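Local coordinates for staphylococcal nuclease domain-containing protein 1 (Drosophila melanogaster, PDB 2WAC) that cleaves both DNA and RNA as an endonuclease, associates with the RNA-induced silencing complex and binds peptides carrying symmetrically dimethylated arginine through its Tudor domain, at residues 2-7 against 162-167. Residues are numbered along the deposited sequence; the frame is centred on the assembly and turned at random.
Sequences VNYENV and TLRDPT
An off-centre cation-pi stack on the five-stranded sheet of the staphylococcal nuclease-like part of this extended Tudor fragment joins Tyr4, just ahead of strand 5-12, to Arg164 at the end of strand 159-164. The guanidinium lies nearly flat over one ring face, the planes 24° apart, with Arg164 CZ 3.9 Å from the centroid of the Tyr4 ring. Tyr4 CE2 sits over the middle of the guanidinium, 3.3 Å from Arg164 CZ, so the cation covers the CE2 side of the ring rather than its centre. With CG anti to the backbone N (chi1 -167°) and a bend at chi3 (87°), the arginine chain passes its CD beside the hydroxyl, 3.7 Å from Tyr4 OH, and lays its NE over the ring. Val2 CG1 packs on the opposite face of the same ring, which is thus held between an aliphatic branch and a cation. A water links Tyr4 OH weakly to Thr162 OG1. Loss of the Tyr4 ring to an alanine here is likely to leave the guanidinium without its aromatic platform, and Val2 without the ring it rests on. Deeper in, Val7 CG2 approaches Leu163 CD2 at 4.5 Å, a loose apolar contact between buried side chains. The two backbones do not pair, since strand 145-152 runs between them: Glu5 and Val7 bond through their backbones to Leu148 and Val146, Thr162 to Asn149. From that strand Gln147 OE1 also accepts from Arg164 NH2, while strand 17-22 contacts Val7 and Leu163 through Ala20 and Phe18, and helix 193-208 touches Thr162.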
ATOM      1  N   VAL A   2     -16.939  15.289   5.225  1.00 31.06           N
ATOM      2  CA  VAL A   2     -15.557  14.941   4.897  1.00 30.71           C
ATOM      3  C   VAL A   2     -15.480  14.422   3.457  1.00 30.33           C
ATOM      4  O   VAL A   2     -16.265  13.561   3.050  1.00 30.25           O
ATOM      5  CB  VAL A   2     -14.965  13.905   5.897  1.00 30.78           C
ATOM      6  CG1 VAL A   2     -13.624  13.363   5.408  1.00 30.73           C
ATOM      7  CG2 VAL A   2     -14.810  14.524   7.281  1.00 30.90           C
ATOM      8  N   ASN A   3     -14.537  14.975   2.702  1.00 29.87           N
ATOM      9  CA  ASN A   3     -14.310  14.608   1.310  1.00 29.42           C
ATOM     10  C   ASN A   3     -13.516  13.303   1.187  1.00 28.92           C
ATOM     11  O   ASN A   3     -12.295  13.320   1.000  1.00 28.88           O
ATOM     12  CB  ASN A   3     -13.583  15.757   0.595  1.00 29.52           C
ATOM     13  CG  ASN A   3     -13.779  15.739  -0.913  1.00 29.82           C
ATOM     14  OD1 ASN A   3     -14.474  14.881  -1.460  1.00 30.29           O
ATOM     15  ND2 ASN A   3     -13.161  16.699  -1.595  1.00 29.99           N
ATOM     16  N   TYR A   4     -14.217  12.174   1.300  1.00 28.29           N
ATOM     17  CA  TYR A   4     -13.597  10.852   1.171  1.00 27.65           C
ATOM     18  C   TYR A   4     -13.231  10.548  -0.280  1.00 27.06           C
ATOM     19  O   TYR A   4     -13.932  10.965  -1.204  1.00 26.94           O
ATOM     20  CB  TYR A   4     -14.526   9.760   1.723  1.00 27.76           C
ATOM     21  CG  TYR A   4     -14.599   9.726   3.235  1.00 28.23           C
ATOM     22  CD1 TYR A   4     -13.648   9.033   3.982  1.00 28.79           C
ATOM     23  CD2 TYR A   4     -15.616  10.393   3.919  1.00 28.84           C
ATOM     24  CE1 TYR A   4     -13.704   9.003   5.371  1.00 29.16           C
ATOM     25  CE2 TYR A   4     -15.680  10.370   5.315  1.00 29.21           C
ATOM     26  CZ  TYR A   4     -14.720   9.672   6.031  1.00 29.38           C
ATOM     27  OH  TYR A   4     -14.770   9.638   7.405  1.00 30.00           O
ATOM     28  N   GLU A   5     -12.123   9.836  -0.471  1.00 26.26           N
ATOM     29  CA  GLU A   5     -11.745   9.347  -1.793  1.00 25.55           C
ATOM     30  C   GLU A   5     -12.083   7.865  -1.898  1.00 24.83           C
ATOM     31  O   GLU A   5     -11.718   7.071  -1.026  1.00 24.59           O
ATOM     32  CB  GLU A   5     -10.256   9.582  -2.075  1.00 25.69           C
ATOM     33  CG  GLU A   5      -9.852   9.331  -3.537  1.00 26.45           C
ATOM     34  CD  GLU A   5      -8.355   9.097  -3.730  1.00 27.52           C
ATOM     35  OE1 GLU A   5      -7.612   9.028  -2.726  1.00 28.40           O
ATOM     36  OE2 GLU A   5      -7.920   8.973  -4.894  1.00 27.50           O
ATOM     37  N   ASN A   6     -12.793   7.502  -2.961  1.00 24.06           N
ATOM     38  CA  ASN A   6     -13.123   6.106  -3.223  1.00 23.41           C
ATOM     39  C   ASN A   6     -11.919   5.385  -3.815  1.00 22.94           C
ATOM     40  O   ASN A   6     -11.505   5.669  -4.941  1.00 22.90           O
ATOM     41  CB  ASN A   6     -14.346   5.997  -4.140  1.00 23.35           C
ATOM     42  CG  ASN A   6     -15.633   6.452  -3.461  1.00 23.44           C
ATOM     43  OD1 ASN A   6     -15.915   6.081  -2.320  1.00 22.93           O
ATOM     44  ND2 ASN A   6     -16.425   7.247  -4.171  1.00 23.57           N
ATOM     45  N   VAL A   7     -11.345   4.473  -3.034  1.00 22.47           N
ATOM     46  CA  VAL A   7     -10.140   3.743  -3.441  1.00 22.10           C
ATOM     47  C   VAL A   7     -10.319   2.226  -3.392  1.00 22.01           C
ATOM     48  O   VAL A   7     -11.299   1.723  -2.848  1.00 21.75           O
ATOM     49  CB  VAL A   7      -8.889   4.123  -2.582  1.00 22.06           C
ATOM     50  CG1 VAL A   7      -8.602   5.620  -2.651  1.00 21.85           C
ATOM     51  CG2 VAL A   7      -9.043   3.659  -1.135  1.00 21.88           C
ATOM     52  N   THR A 162      -7.071   7.279   7.171  1.00 22.53           N
ATOM     53  CA  THR A 162      -8.060   6.321   7.656  1.00 22.71           C
ATOM     54  C   THR A 162      -8.753   5.650   6.475  1.00 22.90           C
ATOM     55  O   THR A 162      -8.812   6.208   5.376  1.00 22.98           O
ATOM     56  CB  THR A 162      -9.127   6.966   8.579  1.00 22.67           C
ATOM     57  OG1 THR A 162      -9.724   8.093   7.924  1.00 22.49           O
ATOM     58  CG2 THR A 162      -8.507   7.402   9.905  1.00 22.51           C
ATOM     59  N   LEU A 163      -9.263   4.444   6.713  1.00 23.14           N
ATOM     60  CA  LEU A 163     -10.047   3.711   5.726  1.00 23.40           C
ATOM     61  C   LEU A 163     -11.401   3.353   6.318  1.00 23.55           C
ATOM     62  O   LEU A 163     -11.490   2.917   7.467  1.00 23.50           O
ATOM     63  CB  LEU A 163      -9.316   2.444   5.263  1.00 23.33           C
ATOM     64  CG  LEU A 163      -7.988   2.599   4.514  1.00 23.69           C
ATOM     65  CD1 LEU A 163      -7.417   1.226   4.182  1.00 23.56           C
ATOM     66  CD2 LEU A 163      -8.142   3.438   3.247  1.00 24.08           C
ATOM     67  N   ARG A 164     -12.447   3.533   5.520  1.00 23.83           N
ATOM     68  CA  ARG A 164     -13.821   3.390   5.981  1.00 24.30           C
ATOM     69  C   ARG A 164     -14.614   2.490   5.035  1.00 24.34           C
ATOM     70  O   ARG A 164     -14.434   2.559   3.817  1.00 24.22           O
ATOM     71  CB  ARG A 164     -14.469   4.776   6.048  1.00 24.37           C
ATOM     72  CG  ARG A 164     -15.781   4.838   6.794  1.00 25.43           C
ATOM     73  CD  ARG A 164     -16.239   6.277   7.011  1.00 26.47           C
ATOM     74  NE  ARG A 164     -17.008   6.805   5.884  1.00 27.52           N
ATOM     75  CZ  ARG A 164     -17.808   7.867   5.954  1.00 28.10           C
ATOM     76  NH1 ARG A 164     -17.951   8.526   7.098  1.00 28.28           N
ATOM     77  NH2 ARG A 164     -18.472   8.273   4.878  1.00 28.16           N
ATOM     78  N   ASP A 165     -15.484   1.649   5.594  1.00 24.48           N
ATOM     79  CA  ASP A 165     -16.427   0.882   4.780  1.00 24.67           C
ATOM     80  C   ASP A 165     -17.508   1.824   4.247  1.00 24.71           C
ATOM     81  O   ASP A 165     -18.098   2.580   5.014  1.00 24.64           O
ATOM     82  CB  ASP A 165     -17.057  -0.266   5.577  1.00 24.71           C
ATOM     83  CG  ASP A 165     -17.924  -1.170   4.714  1.00 25.07           C
ATOM     84  OD1 ASP A 165     -19.103  -0.831   4.477  1.00 25.39           O
ATOM     85  OD2 ASP A 165     -17.426  -2.226   4.272  1.00 25.34           O
ATOM     86  N   PRO A 166     -17.770   1.778   2.925  1.00 24.83           N
ATOM     87  CA  PRO A 166     -18.737   2.696   2.313  1.00 24.85           C
ATOM     88  C   PRO A 166     -20.172   2.494   2.799  1.00 24.86           C
ATOM     89  O   PRO A 166     -20.971   3.430   2.748  1.00 24.86           O
ATOM     90  CB  PRO A 166     -18.652   2.363   0.818  1.00 24.93           C
ATOM     91  CG  PRO A 166     -17.397   1.577   0.645  1.00 24.97           C
ATOM     92  CD  PRO A 166     -17.176   0.862   1.935  1.00 24.80           C
ATOM     93  N   THR A 167     -20.493   1.287   3.257  1.00 24.73           N
ATOM     94  CA  THR A 167     -21.860   0.957   3.662  1.00 24.70           C
ATOM     95  C   THR A 167     -22.114   1.197   5.154  1.00 24.60           C
ATOM     96  O   THR A 167     -23.074   1.878   5.521  1.00 24.56           O
ATOM     97  CB  THR A 167     -22.231  -0.494   3.260  1.00 24.67           C
ATOM     98  OG1 THR A 167     -22.233  -0.605   1.830  1.00 24.87           O
ATOM     99  CG2 THR A 167     -23.607  -0.885   3.792  1.00 24.77           C
TER
HETATM  100  O   HOH W   1     -12.964   7.185   8.809  1.00 34.81           O